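CheA (Treponema denticola, PDB 6Y1Y) is the chemotaxis histidine kinase that probably autophosphorylates and passes phosphate to CheY or CheB, represented by its coiled-coil dimerization domain. Local coordinates at residues B[14-17]-B[18-21]; B[22-25]-B[26-30]; B[32-35]-B[36-39]; B[49-52]-B[53-56]. All coordinates share one frame; numbering follows the deposited sequence.

Contact 1 (B[14-17]-B[18-21]); sequences LNLV and SETV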
loop_
_atom_site.group_PDB
_atom_site.type_symbol
_atom_site.label_atom_id
_atom_site.label_comp_id
_atom_site.label_asym_id
_atom_site.label_seq_id
_atom_site.Cartn_x
_atom_site.Cartn_y
_atom_site.Cartn_z
ATOM N N LEU B 14 27.037 -2.483 -19.300
ATOM C CA LEU B 14 27.265 -1.669 -18.111
ATOM C C LEU B 14 26.194 -0.602 -17.961
ATOM O O LEU B 14 25.741 -0.320 -16.845
ATOM C CB LEU B 14 28.641 -1.013 -18.180
ATOM C CG LEU B 14 29.828 -1.940 -17.984
ATOM C CD1 LEU B 14 31.110 -1.195 -18.311
ATOM C CD2 LEU B 14 29.840 -2.438 -16.546
ATOM N N ASN B 15 25.785 0.014 -19.072
ATOM C CA ASN B 15 24.729 1.015 -19.003
ATOM C C ASN B 15 23.391 0.384 -18.651
ATOM O O ASN B 15 22.570 1.020 -17.982
ATOM C CB ASN B 15 24.646 1.790 -20.318
ATOM C CG ASN B 15 25.673 2.905 -20.395
ATOM O OD1 ASN B 15 26.567 2.999 -19.550
ATOM N ND2 ASN B 15 25.543 3.764 -21.400
ATOM N N LEU B 16 23.135 -0.840 -19.121
ATOM C CA LEU B 16 21.919 -1.541 -18.715
ATOM C C LEU B 16 21.956 -1.891 -17.232
ATOM O O LEU B 16 20.934 -1.792 -16.539
ATOM C CB LEU B 16 21.723 -2.801 -19.559
ATOM C CG LEU B 16 21.061 -2.585 -20.923
ATOM C CD1 LEU B 16 20.942 -3.900 -21.677
ATOM C CD2 LEU B 16 19.695 -1.935 -20.759
ATOM N N VAL B 17 23.124 -2.294 -16.722
ATOM C CA VAL B 17 23.219 -2.616 -15.303
ATOM C C VAL B 17 23.084 -1.347 -14.468
ATOM O O VAL B 17 22.465 -1.351 -13.396
ATOM C CB VAL B 17 24.535 -3.361 -15.002
ATOM C CG1 VAL B 17 24.725 -3.539 -13.498
ATOM C CG2 VAL B 17 24.568 -4.707 -15.715
ATOM N N SER B 18 23.610 -0.230 -14.973
ATOM C CA SER B 18 23.411 1.050 -14.297
ATOM C C SER B 18 21.930 1.397 -14.193
ATOM O O SER B 18 21.461 1.839 -13.134
ATOM C CB SER B 18 24.177 2.155 -15.032
ATOM O OG SER B 18 23.867 3.425 -14.499
ATOM N N GLU B 19 21.177 1.211 -15.280
ATOM C CA GLU B 19 19.733 1.434 -15.236
ATOM C C GLU B 19 19.061 0.504 -14.238
ATOM O O GLU B 19 18.067 0.877 -13.601
ATOM C CB GLU B 19 19.113 1.225 -16.615
ATOM C CG GLU B 19 19.352 2.311 -17.640
ATOM C CD GLU B 19 18.502 2.086 -18.878
ATOM O OE1 GLU B 19 17.302 2.435 -18.841
ATOM O OE2 GLU B 19 19.024 1.538 -19.876
ATOM N N THR B 20 19.557 -0.732 -14.132
ATOM C CA THR B 20 19.000 -1.684 -13.178
ATOM C C THR B 20 19.212 -1.207 -11.754
ATOM O O THR B 20 18.301 -1.283 -10.922
ATOM C CB THR B 20 19.638 -3.062 -13.368
ATOM O OG1 THR B 20 19.470 -3.495 -14.725
ATOM C CG2 THR B 20 18.998 -4.083 -12.444
ATOM N N VAL B 21 20.414 -0.701 -11.462
ATOM C CA VAL B 21 20.735 -0.223 -10.120
ATOM C C VAL B 21 19.887 0.993 -9.765
ATOM O O VAL B 21 19.428 1.137 -8.624
ATOM C CB VAL B 21 22.242 0.079 -10.018
ATOM C CG1 VAL B 21 22.547 0.842 -8.731
ATOM C CG2 VAL B 21 23.053 -1.216 -10.088
#

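Contact 2 (B[22-25]-B[26-30]); sequences ITKA and SLNQS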
loop_
_atom_site.group_PDB
_atom_site.type_symbol
_atom_site.label_atom_id
_atom_site.label_comp_id
_atom_site.label_asym_id
_atom_site.label_seq_id
_atom_site.Cartn_x
_atom_site.Cartn_y
_atom_site.Cartn_z
ATOM N N ILE B 22 19.657 1.879 -10.733
ATOM C CA ILE B 22 18.821 3.050 -10.487
ATOM C C ILE B 22 17.399 2.616 -10.189
ATOM O O ILE B 22 16.762 3.094 -9.241
ATOM C CB ILE B 22 18.861 3.999 -11.699
ATOM C CG1 ILE B 22 20.265 4.573 -11.885
ATOM C CG2 ILE B 22 17.800 5.086 -11.569
ATOM C CD1 ILE B 22 20.443 5.333 -13.186
ATOM N N THR B 23 16.884 1.688 -10.992
ATOM C CA THR B 23 15.539 1.182 -10.768
ATOM C C THR B 23 15.432 0.485 -9.414
ATOM O O THR B 23 14.452 0.683 -8.684
ATOM C CB THR B 23 15.160 0.252 -11.922
ATOM O OG1 THR B 23 15.191 0.994 -13.148
ATOM C CG2 THR B 23 13.772 -0.303 -11.734
ATOM N N LYS B 24 16.444 -0.315 -9.050
ATOM C CA LYS B 24 16.453 -0.955 -7.734
ATOM C C LYS B 24 16.393 0.073 -6.611
ATOM O O LYS B 24 15.650 -0.103 -5.636
ATOM C CB LYS B 24 17.696 -1.839 -7.579
ATOM C CG LYS B 24 17.738 -2.664 -6.281
ATOM C CD LYS B 24 18.418 -1.954 -5.088
ATOM C CE LYS B 24 17.964 -2.578 -3.760
ATOM N NZ LYS B 24 18.548 -1.933 -2.543
ATOM N N ALA B 25 17.175 1.145 -6.718
ATOM C CA ALA B 25 17.141 2.175 -5.685
ATOM C C ALA B 25 15.750 2.785 -5.578
ATOM O O ALA B 25 15.272 3.079 -4.473
ATOM C CB ALA B 25 18.189 3.251 -5.971
ATOM N N SER B 26 15.067 2.958 -6.712
ATOM C CA SER B 26 13.727 3.528 -6.670
ATOM C C SER B 26 12.740 2.540 -6.061
ATOM O O SER B 26 11.884 2.921 -5.255
ATOM C CB SER B 26 13.300 3.925 -8.081
ATOM O OG SER B 26 11.933 4.305 -8.141
ATOM N N LEU B 27 12.889 1.255 -6.382
ATOM C CA LEU B 27 12.028 0.234 -5.797
ATOM C C LEU B 27 12.248 0.143 -4.297
ATOM O O LEU B 27 11.294 -0.050 -3.538
ATOM C CB LEU B 27 12.284 -1.121 -6.464
ATOM C CG LEU B 27 11.756 -1.207 -7.894
ATOM C CD1 LEU B 27 12.382 -2.368 -8.641
ATOM C CD2 LEU B 27 10.233 -1.333 -7.906
ATOM N N ASN B 28 13.498 0.283 -3.846
ATOM C CA ASN B 28 13.755 0.304 -2.411
ATOM C C ASN B 28 13.004 1.448 -1.734
ATOM O O ASN B 28 12.395 1.255 -0.678
ATOM C CB ASN B 28 15.257 0.411 -2.142
ATOM C CG ASN B 28 15.582 0.447 -0.663
ATOM O OD1 ASN B 28 15.307 -0.508 0.083
ATOM N ND2 ASN B 28 16.157 1.560 -0.219
ATOM N N GLN B 29 13.019 2.641 -2.335
ATOM C CA GLN B 29 12.272 3.752 -1.758
ATOM C C GLN B 29 10.780 3.455 -1.732
ATOM O O GLN B 29 10.086 3.868 -0.794
ATOM C CB GLN B 29 12.576 5.035 -2.520
ATOM C CG GLN B 29 13.982 5.573 -2.221
ATOM C CD GLN B 29 14.238 5.764 -0.726
ATOM O OE1 GLN B 29 15.169 5.192 -0.163
ATOM N NE2 GLN B 29 13.403 6.567 -0.081
ATOM N N SER B 30 10.280 2.712 -2.725
ATOM C CA SER B 30 8.861 2.356 -2.715
ATOM C C SER B 30 8.550 1.379 -1.593
ATOM O O SER B 30 7.476 1.457 -0.993
ATOM C CB SER B 30 8.450 1.743 -4.051
ATOM O OG SER B 30 8.187 2.737 -5.030
HETATM O O HOH W 1 16.752 3.884 -2.271
#

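Contact 3 (B[32-35]-B[36-39]); sequences IEFA and ELYD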
loop_
_atom_site.group_PDB
_atom_site.type_symbol
_atom_site.label_atom_id
_atom_site.label_comp_id
_atom_site.label_asym_id
_atom_site.label_seq_id
_atom_site.Cartn_x
_atom_site.Cartn_y
_atom_site.Cartn_z
ATOM N N ILE B 32 9.951 1.470 1.290
ATOM C CA ILE B 32 9.917 2.337 2.466
ATOM C C ILE B 32 8.633 3.145 2.482
ATOM O O ILE B 32 8.013 3.341 3.538
ATOM C CB ILE B 32 11.165 3.235 2.490
ATOM C CG1 ILE B 32 12.409 2.376 2.735
ATOM C CG2 ILE B 32 11.019 4.310 3.552
ATOM C CD1 ILE B 32 13.665 2.945 2.111
ATOM N N GLU B 33 8.203 3.613 1.311
ATOM C CA GLU B 33 6.955 4.364 1.220
ATOM C C GLU B 33 5.776 3.527 1.700
ATOM O O GLU B 33 4.932 4.007 2.474
ATOM C CB GLU B 33 6.748 4.829 -0.221
ATOM C CG GLU B 33 5.561 5.727 -0.432
ATOM C CD GLU B 33 5.610 6.469 -1.753
ATOM O OE1 GLU B 33 6.354 6.046 -2.665
ATOM O OE2 GLU B 33 4.891 7.485 -1.881
ATOM N N PHE B 34 5.709 2.261 1.282
ATOM C CA PHE B 34 4.589 1.434 1.711
ATOM C C PHE B 34 4.718 1.040 3.177
ATOM O O PHE B 34 3.702 0.876 3.860
ATOM C CB PHE B 34 4.455 0.194 0.826
ATOM C CG PHE B 34 3.884 0.482 -0.535
ATOM C CD1 PHE B 34 2.601 1.002 -0.671
ATOM C CD2 PHE B 34 4.621 0.198 -1.680
ATOM C CE1 PHE B 34 2.074 1.267 -1.924
ATOM C CE2 PHE B 34 4.105 0.467 -2.936
ATOM C CZ PHE B 34 2.829 0.998 -3.058
ATOM N N ALA B 35 5.944 0.865 3.681
ATOM C CA ALA B 35 6.087 0.613 5.112
ATOM C C ALA B 35 5.608 1.807 5.927
ATOM O O ALA B 35 4.947 1.632 6.957
ATOM C CB ALA B 35 7.535 0.274 5.462
ATOM N N GLU B 36 5.924 3.031 5.477
ATOM C CA GLU B 36 5.420 4.234 6.142
ATOM C C GLU B 36 3.900 4.301 6.084
ATOM O O GLU B 36 3.249 4.716 7.052
ATOM C CB GLU B 36 5.996 5.494 5.490
ATOM C CG GLU B 36 7.499 5.683 5.597
ATOM C CD GLU B 36 7.975 6.892 4.803
ATOM O OE1 GLU B 36 7.158 7.463 4.044
ATOM O OE2 GLU B 36 9.159 7.273 4.930
ATOM N N LEU B 37 3.323 3.931 4.941
ATOM C CA LEU B 37 1.870 3.937 4.800
ATOM C C LEU B 37 1.218 2.891 5.697
ATOM O O LEU B 37 0.146 3.136 6.265
ATOM C CB LEU B 37 1.494 3.721 3.335
ATOM C CG LEU B 37 1.658 4.964 2.453
ATOM C CD1 LEU B 37 1.611 4.608 0.977
ATOM C CD2 LEU B 37 0.565 5.973 2.784
ATOM N N TYR B 38 1.831 1.714 5.836
ATOM C CA TYR B 38 1.311 0.732 6.780
ATOM C C TYR B 38 1.281 1.310 8.192
ATOM O O TYR B 38 0.266 1.214 8.895
ATOM C CB TYR B 38 2.159 -0.552 6.732
ATOM C CG TYR B 38 1.831 -1.535 7.836
ATOM C CD1 TYR B 38 0.697 -2.337 7.771
ATOM C CD2 TYR B 38 2.640 -1.642 8.960
ATOM C CE1 TYR B 38 0.386 -3.222 8.797
ATOM C CE2 TYR B 38 2.334 -2.521 9.985
ATOM C CZ TYR B 38 1.213 -3.314 9.896
ATOM O OH TYR B 38 0.911 -4.182 10.929
ATOM N N ASP B 39 2.391 1.924 8.619
ATOM C CA ASP B 39 2.450 2.508 9.953
ATOM C C ASP B 39 1.404 3.598 10.120
ATOM O O ASP B 39 0.802 3.732 11.192
ATOM C CB ASP B 39 3.843 3.076 10.227
ATOM C CG ASP B 39 4.873 2.005 10.435
ATOM O OD1 ASP B 39 4.493 0.842 10.687
ATOM O OD2 ASP B 39 6.069 2.338 10.342
HETATM O O HOH W 2 4.793 7.118 2.530
HETATM O O HOH W 3 6.317 -0.488 8.774
#

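Contact 4 (B[49-52]-B[53-56]); sequences KDKT and RRLL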
loop_
_atom_site.group_PDB
_atom_site.type_symbol
_atom_site.label_atom_id
_atom_site.label_comp_id
_atom_site.label_asym_id
_atom_site.label_seq_id
_atom_site.Cartn_x
_atom_site.Cartn_y
_atom_site.Cartn_z
ATOM N N LYS B 49 -10.942 3.884 15.379
ATOM C CA LYS B 49 -11.765 3.039 16.233
ATOM C C LYS B 49 -12.128 3.761 17.527
ATOM O O LYS B 49 -13.250 3.626 18.020
ATOM C CB LYS B 49 -11.046 1.719 16.511
ATOM C CG LYS B 49 -10.986 0.806 15.290
ATOM C CD LYS B 49 -10.285 -0.508 15.613
ATOM C CE LYS B 49 -9.851 -1.184 14.328
ATOM N NZ LYS B 49 -9.070 -2.426 14.575
ATOM N N ASP B 50 -11.200 4.553 18.079
ATOM C CA ASP B 50 -11.511 5.329 19.281
ATOM C C ASP B 50 -12.644 6.312 19.009
ATOM O O ASP B 50 -13.594 6.423 19.797
ATOM C CB ASP B 50 -10.264 6.075 19.763
ATOM C CG ASP B 50 -10.532 6.942 20.985
ATOM O OD1 ASP B 50 -10.882 6.374 22.041
ATOM O OD2 ASP B 50 -10.399 8.190 20.892
ATOM N N LYS B 51 -12.569 7.017 17.882
ATOM C CA LYS B 51 -13.603 7.994 17.553
ATOM C C LYS B 51 -14.933 7.314 17.254
ATOM O O LYS B 51 -15.994 7.800 17.665
ATOM C CB LYS B 51 -13.158 8.826 16.353
ATOM C CG LYS B 51 -11.959 9.733 16.615
ATOM C CD LYS B 51 -11.770 10.714 15.463
ATOM C CE LYS B 51 -10.537 11.578 15.626
ATOM N NZ LYS B 51 -10.639 12.467 16.808
ATOM N N THR B 52 -14.898 6.180 16.548
ATOM C CA THR B 52 -16.143 5.491 16.211
ATOM C C THR B 52 -16.822 4.951 17.458
ATOM O O THR B 52 -18.029 5.144 17.640
ATOM C CB THR B 52 -15.856 4.360 15.227
ATOM O OG1 THR B 52 -15.346 4.893 14.006
ATOM C CG2 THR B 52 -17.126 3.559 14.931
ATOM N N ARG B 53 -16.051 4.337 18.365
ATOM C CA ARG B 53 -16.613 3.903 19.639
ATOM C C ARG B 53 -17.218 5.074 20.400
ATOM O O ARG B 53 -18.318 4.962 20.958
ATOM C CB ARG B 53 -15.541 3.211 20.483
ATOM C CG ARG B 53 -15.274 1.762 20.093
ATOM C CD ARG B 53 -14.389 1.066 21.132
ATOM N NE ARG B 53 -13.107 1.749 21.303
ATOM C CZ ARG B 53 -11.994 1.435 20.647
ATOM N NH1 ARG B 53 -11.992 0.436 19.772
ATOM N NH2 ARG B 53 -10.879 2.122 20.869
ATOM N N ARG B 54 -16.531 6.219 20.409
ATOM C CA ARG B 54 -17.048 7.370 21.146
ATOM C C ARG B 54 -18.349 7.889 20.534
ATOM O O ARG B 54 -19.298 8.208 21.260
ATOM C CB ARG B 54 -15.984 8.467 21.186
ATOM C CG ARG B 54 -16.464 9.775 21.786
ATOM C CD ARG B 54 -15.286 10.605 22.278
ATOM N NE ARG B 54 -14.377 10.999 21.204
ATOM C CZ ARG B 54 -13.153 10.516 21.051
ATOM N NH1 ARG B 54 -12.677 9.613 21.904
ATOM N NH2 ARG B 54 -12.391 10.941 20.047
ATOM N N LEU B 55 -18.415 7.977 19.201
ATOM C CA LEU B 55 -19.645 8.441 18.557
ATOM C C LEU B 55 -20.816 7.497 18.829
ATOM O O LEU B 55 -21.942 7.944 19.103
ATOM C CB LEU B 55 -19.405 8.596 17.059
ATOM C CG LEU B 55 -20.618 9.023 16.232
ATOM C CD1 LEU B 55 -21.159 10.360 16.709
ATOM C CD2 LEU B 55 -20.242 9.080 14.766
ATOM N N LEU B 56 -20.580 6.189 18.724
ATOM C CA LEU B 56 -21.620 5.201 18.992
ATOM C C LEU B 56 -22.084 5.263 20.441
ATOM O O LEU B 56 -23.270 5.063 20.725
ATOM C CB LEU B 56 -21.103 3.801 18.655
ATOM C CG LEU B 56 -20.896 3.546 17.163
ATOM C CD1 LEU B 56 -20.352 2.139 16.943
ATOM C CD2 LEU B 56 -22.191 3.785 16.384
HETATM O O HOH W 4 -11.501 3.940 22.956
#

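Contact 1 (B[14-17]-B[18-21])
T20 OG1 donates to L16 O at 2.9 Å, one turn back on helix 7-67. The same carbonyl oxygen takes T20 N at 3.0 Å. The two donors reach L16 O from opposite faces of the carbonyl plane, and neither lies in that plane. T20 OG1 is anti to its own carbonyl carbon (chi1 -56°), which turns the hydroxyl back toward the preceding turn. The rest is ordinary i to i+4 helix bonding, with S18 N on L14 O, E19 N on N15 O and V21 N on V17 O. L16 CD2 lies 3.6 Å from E19 OE2, and the two side chains cross at a slant. V17 and V21 are only loosely apposed, with V17 CG1 4.5 Å from V21 CG2. Further out, E19 OE1 forms a salt bridge with R113 of helix 93-125, which is the strongest polar partner of the glutamate. L16 and T20 also pack on L118 of this helix. V17 and V21 both lie against Q119 of the second subunit. T20 therefore spends its hydroxyl inside its own helix, and this satisfies a polar group on a buried surface of the helical dimerization domain.

Contact 2 (B[22-25]-B[26-30])
S26 N donates to I22 O at 3.0 Å, a regular bond within helix 7-67. The S26 hydroxyl is hydrogen-bonded to S107 OG of helix 93-125. L27 comes next. Its N donates to T23 O at 2.8 Å, and its side chain runs beside that of T23, both pointing the same way. The methyls T23 CG2 and L27 CD1 are 4.0 Å apart. T23 turns its methyl to L27 (chi1 -61°), while its hydroxyl is hydrogen-bonded to E19 O and to N110 ND2 of helix 93-125. L27 also packs on F104 and S107 of helix 93-125 and on L111 of the second subunit.

N28 N binds K24 O at 2.8 Å. The K24 chain bends at chi2 (-90°) and then runs alongside N28, with K24 NZ 4.1 Å from N28 CB. This is a contact with the aliphatic part of the asparagine. Q29 N closes the next helical bond, on A25 O at 3.1 Å. One water ties this turn together. It donates to A25 O at 2.8 Å and to Q29 OE1, and it accepts from N28 ND2. A25 O is thus held by both a backbone N-H and a water. The chemistry divides by side: T23 and L27 give methyl contacts toward helix 93-125, and the T23 and S26 hydroxyls add hydrogen bonds to the same helix, while A25, N28 and Q29 share a water.

Contact 3 (B[32-35]-B[36-39])
I32 meets E36 one turn on along helix 7-67, a long helix of the helical hairpin that pairs with a second copy to form the four-helix bundle of the CheA dimerization domain. I32 O accepts from E36 N at 2.9 Å. The methyl I32 CG2 lies 3.8 Å from E36 OE2, and the two side chains cross. The E36 chain is extended beyond CG and leads back along the helix, with its CG 3.2 Å from I32 O. E33 O takes L37 N at 2.9 Å. It also accepts from a water that donates to E36 OE1, so a bridge links this backbone oxygen to the glutamate. F34 O receives Y38 N. The F34 ring meets L37 at an oblique angle, with F34 CD1 4.1 Å from L37 CD1. Both F34 and L37 also pack on A100 of helix 93-125. The F34 ring stacks on F34 of the second subunit, and L37 rests on M97 of that subunit. This apolar pair thus lies where the two subunits meet. A35 O is the last acceptor of the segment, and it lies at the edge of the Y38 ring, near the ring plane. D39 N reaches it at 3.1 Å. A water also donates to A35 O at 3.1 Å and to D39 OD1 at 3.0 Å.

Contact 4 (B[49-52]-B[53-56])
D50 OD2 accepts a hydrogen bond from R54 NH1 at 2.9 Å, as part of an i to i+4 salt bridge spanning one helical turn. R54 NH1 comes from above the carboxylate plane, 45° out of it. The carboxylate and guanidinium planes are 64° apart, so the two groups do not pair flat. The R54 chain bends at chi3 (63°), which folds the guanidinium back over K51 CA. The other carboxylate oxygen, D50 OD1, is bridged to R53 by a water. That water donates to D50 OD1 at 2.7 Å and accepts from R53 NH2 at 2.8 Å, at the edge of the guanidinium and in its plane. One face of the R53 guanidinium lies over K49 O, 3.6 Å from the plane. The aspartate thus serves two arginines, one directly and one through water. This polar side belongs to helix 7-67 of the homodimeric domain, close to helix 72-87. There E82 OE1 forms a salt bridge with R54 NE, so R54 has acidic partners on both helices. K51 NZ and R54 NH2 are 4.0 Å apart, and the nearby D50 and E82 probably offset their like charges. On the apolar side T52 and L56 run together, with T52 CG2 4.1 Å from L56 CD1. T52 packs on L86 of helix 72-87 and L55 on L55 of the second subunit. The T52 hydroxyl bonds back to Y48 O.

Overall arrangement
All four contacts lie in series on helix 7-67, and all touch the second subunit. Contacts 1 and 2 adjoin in sequence, with centres 13 Å apart. Contact 3 follows, its centre 14 Å from that of contact 2. Contact 4 lies farther on, its centre 25 Å from that of contact 3. Contacts 1 and 4 are on opposite sides of the chain's centre, with centres 52 Å apart and nearest atoms about 37 Å apart. The same-chain partner changes along the way. Contacts 1 to 3 face helix 93-125, whereas contact 4 faces helix 72-87. Together they sample a long stretch of the dimer interface.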